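Side-chain contacts in isocitrate dehydrogenase [NAD] subunit 1 (Saccharomyces cerevisiae, PDB 3BLX), which forms, together with subunit 2, the octameric mitochondrial enzyme that oxidises isocitrate to 2-oxoglutarate with NAD in the citric acid cycle, and also binds RNA: residues E61-Y64 with E65-S69; G91-N94 with V95-K99; G244-G247 with A248-G252; F269-G272 with S273-G277. One frame throughout, in Å; residues are numbered along the deposited sequence.

Interaction 1 (E61-Y64 with E65-S69); sequences EGVY and EAVES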
# COMPACT_ATOMS: atom_id res chain seq x y z
N GLU E 61 -22.15 16.15 -8.85
CA GLU E 61 -20.93 16.86 -9.25
C GLU E 61 -20.43 17.77 -8.13
O GLU E 61 -19.25 18.05 -8.05
CB GLU E 61 -21.16 17.69 -10.51
CG GLU E 61 -22.20 17.12 -11.47
CD GLU E 61 -21.65 16.02 -12.36
OE1 GLU E 61 -20.64 15.39 -11.98
OE2 GLU E 61 -22.24 15.78 -13.44
N GLY E 62 -21.35 18.24 -7.29
CA GLY E 62 -21.00 19.10 -6.18
C GLY E 62 -20.42 18.32 -5.04
O GLY E 62 -19.47 18.75 -4.39
N VAL E 63 -20.97 17.14 -4.79
CA VAL E 63 -20.44 16.29 -3.75
C VAL E 63 -19.03 15.87 -4.11
O VAL E 63 -18.15 15.89 -3.27
CB VAL E 63 -21.35 15.06 -3.46
CG1 VAL E 63 -20.64 14.01 -2.57
CG2 VAL E 63 -22.61 15.51 -2.82
N TYR E 64 -18.82 15.51 -5.36
CA TYR E 64 -17.49 15.14 -5.81
C TYR E 64 -16.51 16.32 -5.63
O TYR E 64 -15.39 16.13 -5.16
CB TYR E 64 -17.53 14.63 -7.25
CG TYR E 64 -16.17 14.50 -7.91
CD1 TYR E 64 -15.65 15.55 -8.67
CD2 TYR E 64 -15.41 13.33 -7.78
CE1 TYR E 64 -14.40 15.46 -9.27
CE2 TYR E 64 -14.16 13.23 -8.39
CZ TYR E 64 -13.65 14.30 -9.14
OH TYR E 64 -12.39 14.26 -9.77
N GLU E 65 -16.95 17.53 -5.94
CA GLU E 65 -16.11 18.71 -5.81
C GLU E 65 -15.78 19.08 -4.36
O GLU E 65 -14.71 19.64 -4.07
CB GLU E 65 -16.73 19.90 -6.54
CG GLU E 65 -16.56 19.87 -8.05
CD GLU E 65 -15.10 19.69 -8.50
OE1 GLU E 65 -14.18 19.91 -7.68
OE2 GLU E 65 -14.88 19.34 -9.69
N ALA E 66 -16.69 18.78 -3.46
CA ALA E 66 -16.45 19.05 -2.05
C ALA E 66 -15.47 18.05 -1.45
O ALA E 66 -14.58 18.42 -0.69
CB ALA E 66 -17.77 19.04 -1.30
N VAL E 67 -15.64 16.79 -1.80
CA VAL E 67 -14.75 15.75 -1.33
C VAL E 67 -13.36 16.06 -1.84
O VAL E 67 -12.40 16.05 -1.08
CB VAL E 67 -15.23 14.32 -1.78
CG1 VAL E 67 -14.18 13.26 -1.51
CG2 VAL E 67 -16.51 13.97 -1.06
N GLU E 68 -13.25 16.38 -3.12
CA GLU E 68 -11.97 16.68 -3.75
C GLU E 68 -11.30 17.91 -3.12
O GLU E 68 -10.08 17.91 -2.89
CB GLU E 68 -12.16 16.83 -5.26
CG GLU E 68 -11.07 16.12 -6.10
CD GLU E 68 -10.82 14.65 -5.68
OE1 GLU E 68 -9.64 14.25 -5.58
OE2 GLU E 68 -11.79 13.88 -5.45
N SER E 69 -12.10 18.92 -2.80
CA SER E 69 -11.60 20.08 -2.11
C SER E 69 -11.10 19.75 -0.71
O SER E 69 -10.05 20.24 -0.30
CB SER E 69 -12.67 21.17 -2.07
OG SER E 69 -12.23 22.31 -1.37

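Interaction 2 (G91-N94 with V95-K99); sequences GSLN and VALRK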
# COMPACT_ATOMS: atom_id res chain seq x y z
N GLY E 91 -27.79 11.36 3.05
CA GLY E 91 -27.67 12.27 1.92
C GLY E 91 -26.24 12.34 1.42
O GLY E 91 -25.30 12.25 2.21
N SER E 92 -26.08 12.53 0.11
CA SER E 92 -24.83 12.25 -0.58
C SER E 92 -23.57 12.81 0.07
O SER E 92 -22.54 12.12 0.11
CB SER E 92 -24.93 12.68 -2.04
OG SER E 92 -25.61 11.71 -2.81
N LEU E 93 -23.66 14.03 0.58
CA LEU E 93 -22.49 14.70 1.13
C LEU E 93 -21.98 13.99 2.36
O LEU E 93 -20.78 13.68 2.45
CB LEU E 93 -22.82 16.16 1.49
CG LEU E 93 -21.74 17.20 1.21
CD1 LEU E 93 -21.69 18.18 2.36
CD2 LEU E 93 -20.34 16.59 0.94
N ASN E 94 -22.88 13.75 3.30
CA ASN E 94 -22.53 13.08 4.54
C ASN E 94 -22.01 11.65 4.33
O ASN E 94 -21.15 11.20 5.07
CB ASN E 94 -23.71 13.08 5.50
CG ASN E 94 -24.02 14.44 6.06
OD1 ASN E 94 -23.13 15.18 6.46
ND2 ASN E 94 -25.29 14.77 6.11
N VAL E 95 -22.52 10.93 3.35
CA VAL E 95 -22.03 9.59 3.20
C VAL E 95 -20.67 9.67 2.54
O VAL E 95 -19.77 8.90 2.89
CB VAL E 95 -23.03 8.59 2.48
CG1 VAL E 95 -24.45 9.03 2.61
CG2 VAL E 95 -22.68 8.36 1.04
N ALA E 96 -20.49 10.62 1.63
CA ALA E 96 -19.18 10.80 1.01
C ALA E 96 -18.10 11.12 2.05
O ALA E 96 -17.02 10.55 2.02
CB ALA E 96 -19.25 11.86 -0.03
N LEU E 97 -18.40 12.03 2.97
CA LEU E 97 -17.48 12.39 4.03
C LEU E 97 -17.17 11.20 4.91
O LEU E 97 -16.08 11.07 5.44
CB LEU E 97 -18.05 13.52 4.90
CG LEU E 97 -17.75 14.96 4.50
CD1 LEU E 97 -17.49 15.09 3.04
CD2 LEU E 97 -18.89 15.84 4.91
N ARG E 98 -18.13 10.32 5.06
CA ARG E 98 -17.94 9.19 5.95
C ARG E 98 -17.28 8.00 5.23
O ARG E 98 -16.40 7.35 5.78
CB ARG E 98 -19.29 8.88 6.62
CG ARG E 98 -19.66 7.44 6.67
CD ARG E 98 -21.14 7.24 6.90
NE ARG E 98 -21.66 8.17 7.90
CZ ARG E 98 -22.74 8.92 7.71
NH1 ARG E 98 -23.43 8.83 6.57
NH2 ARG E 98 -23.15 9.75 8.65
N LYS E 99 -17.66 7.72 3.99
CA LYS E 99 -17.08 6.60 3.23
C LYS E 99 -15.74 6.93 2.59
O LYS E 99 -14.84 6.11 2.61
CB LYS E 99 -18.00 6.08 2.11
CG LYS E 99 -19.45 5.81 2.49
CD LYS E 99 -19.65 4.57 3.33
CE LYS E 99 -21.15 4.31 3.57
NZ LYS E 99 -21.40 3.44 4.76

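Interaction 3 (G244-G247 with A248-G252); sequences GNIG and AALIG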
# COMPACT_ATOMS: atom_id res chain seq x y z
N GLY E 244 -28.37 14.21 21.40
CA GLY E 244 -28.03 15.54 20.91
C GLY E 244 -29.21 16.49 20.88
O GLY E 244 -29.08 17.66 21.16
N ASN E 245 -30.37 15.98 20.53
CA ASN E 245 -31.53 16.84 20.52
C ASN E 245 -32.04 17.21 21.89
O ASN E 245 -32.59 18.29 22.06
CB ASN E 245 -32.59 16.28 19.60
CG ASN E 245 -32.31 16.59 18.14
OD1 ASN E 245 -32.19 17.77 17.74
ND2 ASN E 245 -32.16 15.56 17.33
N ILE E 246 -31.83 16.35 22.88
CA ILE E 246 -32.12 16.72 24.26
C ILE E 246 -31.16 17.80 24.66
O ILE E 246 -31.52 18.80 25.27
CB ILE E 246 -31.95 15.54 25.23
CG1 ILE E 246 -33.06 14.51 25.02
CG2 ILE E 246 -31.93 16.04 26.65
CD1 ILE E 246 -32.72 13.20 25.55
N GLY E 247 -29.91 17.61 24.28
CA GLY E 247 -28.90 18.61 24.53
C GLY E 247 -29.29 19.98 23.99
O GLY E 247 -29.16 20.98 24.68
N ALA E 248 -29.75 20.00 22.75
CA ALA E 248 -30.11 21.24 22.07
C ALA E 248 -31.24 21.95 22.77
O ALA E 248 -31.15 23.15 23.02
CB ALA E 248 -30.48 20.97 20.63
N ALA E 249 -32.29 21.21 23.10
CA ALA E 249 -33.41 21.77 23.86
C ALA E 249 -32.95 22.35 25.21
O ALA E 249 -33.30 23.49 25.54
CB ALA E 249 -34.52 20.76 24.05
N LEU E 250 -32.17 21.58 25.97
CA LEU E 250 -31.61 22.04 27.25
C LEU E 250 -30.95 23.45 27.27
O LEU E 250 -31.03 24.14 28.28
CB LEU E 250 -30.61 21.02 27.78
CG LEU E 250 -31.03 19.95 28.77
CD1 LEU E 250 -32.52 19.66 28.74
CD2 LEU E 250 -30.23 18.71 28.46
N ILE E 251 -30.30 23.87 26.17
CA ILE E 251 -29.54 25.12 26.18
C ILE E 251 -30.20 26.22 25.35
O ILE E 251 -29.63 27.30 25.18
CB ILE E 251 -28.09 24.94 25.65
CG1 ILE E 251 -28.10 24.41 24.21
CG2 ILE E 251 -27.27 24.06 26.57
CD1 ILE E 251 -26.91 24.87 23.37
N GLY E 252 -31.37 25.94 24.80
CA GLY E 252 -32.12 26.96 24.10
C GLY E 252 -32.27 26.79 22.59
O GLY E 252 -32.65 27.73 21.88

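Interaction 4 (F269-G272 with S273-G277); sequences FEPG and SRHVG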
# COMPACT_ATOMS: atom_id res chain seq x y z
N PHE E 269 -16.04 21.36 10.17
CA PHE E 269 -16.76 22.04 11.25
C PHE E 269 -18.13 22.49 10.82
O PHE E 269 -18.30 22.92 9.68
CB PHE E 269 -15.92 23.20 11.80
CG PHE E 269 -14.63 22.74 12.40
CD1 PHE E 269 -14.53 22.49 13.76
CD2 PHE E 269 -13.55 22.45 11.60
CE1 PHE E 269 -13.36 22.04 14.30
CE2 PHE E 269 -12.37 21.99 12.13
CZ PHE E 269 -12.28 21.79 13.50
N GLU E 270 -19.11 22.35 11.71
CA GLU E 270 -20.52 22.52 11.34
C GLU E 270 -21.37 22.43 12.58
O GLU E 270 -21.03 21.72 13.51
CB GLU E 270 -20.97 21.43 10.37
CG GLU E 270 -21.43 20.15 11.04
CD GLU E 270 -22.26 19.22 10.13
OE1 GLU E 270 -22.86 19.71 9.15
OE2 GLU E 270 -22.33 18.00 10.41
N PRO E 271 -22.49 23.15 12.59
CA PRO E 271 -23.41 23.16 13.73
C PRO E 271 -23.81 21.74 14.18
O PRO E 271 -24.20 20.89 13.37
CB PRO E 271 -24.63 23.92 13.19
CG PRO E 271 -24.10 24.77 12.11
CD PRO E 271 -22.99 23.97 11.47
N GLY E 272 -23.73 21.52 15.49
CA GLY E 272 -23.81 20.20 16.04
C GLY E 272 -25.18 19.55 16.02
O GLY E 272 -25.29 18.34 16.29
N SER E 273 -26.22 20.31 15.71
CA SER E 273 -27.57 19.77 15.73
C SER E 273 -28.19 19.73 14.35
O SER E 273 -29.32 19.27 14.19
CB SER E 273 -28.47 20.54 16.69
OG SER E 273 -28.51 19.88 17.94
N ARG E 274 -27.47 20.22 13.36
CA ARG E 274 -27.98 20.28 12.00
C ARG E 274 -29.22 21.18 11.90
O ARG E 274 -30.02 21.03 10.98
CB ARG E 274 -28.28 18.87 11.48
CG ARG E 274 -27.09 18.20 10.81
CD ARG E 274 -26.03 17.70 11.78
NE ARG E 274 -24.88 17.12 11.08
CZ ARG E 274 -24.79 15.85 10.69
NH1 ARG E 274 -25.79 15.01 10.93
NH2 ARG E 274 -23.70 15.42 10.04
N HIS E 275 -29.35 22.13 12.84
CA HIS E 275 -30.46 23.09 12.88
C HIS E 275 -31.81 22.40 12.74
O HIS E 275 -32.74 22.92 12.12
CB HIS E 275 -30.29 24.17 11.81
CG HIS E 275 -29.38 25.29 12.22
ND1 HIS E 275 -29.77 26.62 12.16
CD2 HIS E 275 -28.11 25.29 12.67
CE1 HIS E 275 -28.77 27.39 12.57
NE2 HIS E 275 -27.75 26.61 12.88
N VAL E 276 -31.87 21.22 13.32
CA VAL E 276 -33.07 20.41 13.37
C VAL E 276 -34.34 21.27 13.48
O VAL E 276 -35.03 21.52 12.48
CB VAL E 276 -32.98 19.37 14.54
CG1 VAL E 276 -32.38 18.02 14.05
CG2 VAL E 276 -32.16 19.96 15.71
N GLY E 277 -34.63 21.75 14.70
CA GLY E 277 -35.81 22.55 14.94
C GLY E 277 -35.61 24.03 14.68
O GLY E 277 -36.37 24.87 15.19

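Interaction 1 (E61-Y64 with E65-S69)
Y64 projects outward from an alpha-helix, 60-73, and its ring meets acidic side chains one residue and four residues on. Y64 CE2 lies 3.8 Å from E68 OE2, and CE1, across the same ring, is 3.9 Å from E65 OE2. The two carboxylates are turned differently against the ring: that of E68 is inclined by only 26° to the ring plane, whereas that of E65 stands nearly upright to it, at 82°. With CG anti to the backbone N (chi1 168°), the ring is carried out from the helix to where both glutamates can reach it, and a bend at chi2 folds each glutamate back toward the aromatic carbons.

On another side of the helix, V63 CG1 approaches V67 CG2 to 4.4 Å, a loose apolar contact one turn apart. Compact apolar valines, with the small A66 between them in sequence, suit this buried face, where helix 92-99 lies close. Indeed V63 and V67 both pack on A96 of that helix. The polar flank faces elsewhere: Y64, E65 and E68 pack against P207, D208 and K204 of a second copy of this subunit, and E68 also has a weak, long ion pair with K71.

Successive i to i+4 backbone bonds hold these side chains in register. V67 N to V63 O is nearly straight at the hydrogen, and E68 N bonds to Y64 O at 3.0 Å. G62, with no side chain, sits buried where A66 N donates to G62 O at 2.9 Å.

Interaction 2 (G91-N94 with V95-K99)
L97, with chi1 at -90°, brings CD1 back along its short alpha-helix, 92-99, to 3.8 Å from L93 CD2, while R98 bends at chi3 (-42°) and returns its guanidinium over the carbonyl of N94. The leucine pair is an i to i+4 apolar contact in which the two side chains meet at a slant. Leucine suits both sites: its branched end can bridge one helical turn and remain buried, L93 also touching K78 of strand 75-80 and L97 touching L70 of helix 60-73.

R98 is the functional residue here, a probable substrate-binding arginine by similarity. N94 O lies over one guanidinium face, toward its rim, and is 3.6 Å from R98 NH1; the same oxygen accepts a backbone bond from R98 N. The polar atoms of the arginine look outside the helix: NE donates to N131 O and NH1 to G89 O, and F136 makes a cation-pi contact. These partners fix the long side chain near R129, the other arginine assigned to the substrate site by similarity.

N94 is also tied back, its ND2 donating to H90 O just before the helix. G91 holds the N-cap position with a positive phi of 82°, which glycine adopts readily. Its carbonyl starts the helical ladder by accepting from V95 N, and V95 CG1 rests 3.4 Å from G91 O.

Interaction 3 (G244-G247 with A248-G252)
I246 O accepts the backbone N-H of L250 at 2.9 Å, and the side chain of that same leucine wraps round the oxygen. The bond is almost straight at the hydrogen (173°), with the donor nearly along the C=O axis. L250 CD2 comes within 3.4 Å of I246 O and 3.6 Å of I246 CG2, so carbonyl and methyl are met by one branch. On the isoleucine, placing CG2 trans to N turns this methyl toward L250; the two side chains then run alongside each other, pointing the same way. Two branched aliphatic residues one turn apart thereby form one apolar patch on this side of the helix.

Elsewhere the residues are small. A248 and A249 lay only a CB against the carbonyls of the turn before, and G244 and G247 add no side chain, leaving this part of the helix slim. A248 N donates to G244 O at 2.9 Å. The ladder weakens toward the end, where I251 N makes a weak bond to G247 O at 3.4 Å. G252 then takes positive phi (112°), easily reached by glycine, and closes the helix in a Schellman motif.

This is the C-terminal part of helix 237-251. I246 packs on A223 and V224 of helix 216-225, A248 on S273 of the loop after strand 267-269, and I246, A249 and L250 on L253, T230 and Y126 of a subunit 2 chain.

Interaction 4 (F269-G272 with S273-G277)
E270 extends its carboxylate to R274, the last residue of a tight backbone turn. Its CB points toward the 273-277 segment, and with chi1 at 86° CG lies between the backbone N and the carbonyl carbon. From there the chain is extended to CD, 3.5 Å from R274 NE. At the tip, OE2 takes two bonds of a salt bridge, from R274 NE at 2.8 Å and from R274 NH2 at 2.9 Å. NH2 uses the syn lone pair of OE2, whereas NE comes from above the carboxylate plane, and the two flat groups stand 83° apart. OE2 also has a weak hydrogen bond from N261 ND2, and OE1 a weak, long ion pair with K78.

P271 opens the type I beta turn, closed by a weak bond from R274 N to P271 O, and its buried ring touches the edge of the H275 imidazole, P271 CB lying 3.8 Å from H275 CD2. R274 lies close to R129, assigned to substrate binding by similarity.

The loop leaves strand 267-269 at the heart of the chain: P271 packs on A290 and M291 of helix 289-302, H275 on L80 of strand 75-80, and S273 on P254 and V257, just before strand 258-262.

All four contacts are local and follow in series, so none nests within or crosses another. From the N terminus, interaction 1 spans turns of helix 60-73 and interaction 2 those of helix 92-99; these helices touch where V63 CG2 meets S92 CB at 3.7 Å. Far along the chain, interaction 3 finishes helix 237-251, on the opposite side of the chain's centre from the first two. Interaction 4 closes a tight turn after strand 267-269 and reaches both regions: N94 packs against R274, and S273 OG lies 4.0 Å from G244 O. Residues 269-277 therefore link helix 92-99, with its probable substrate arginine R98, to the helix that faces subunit 2.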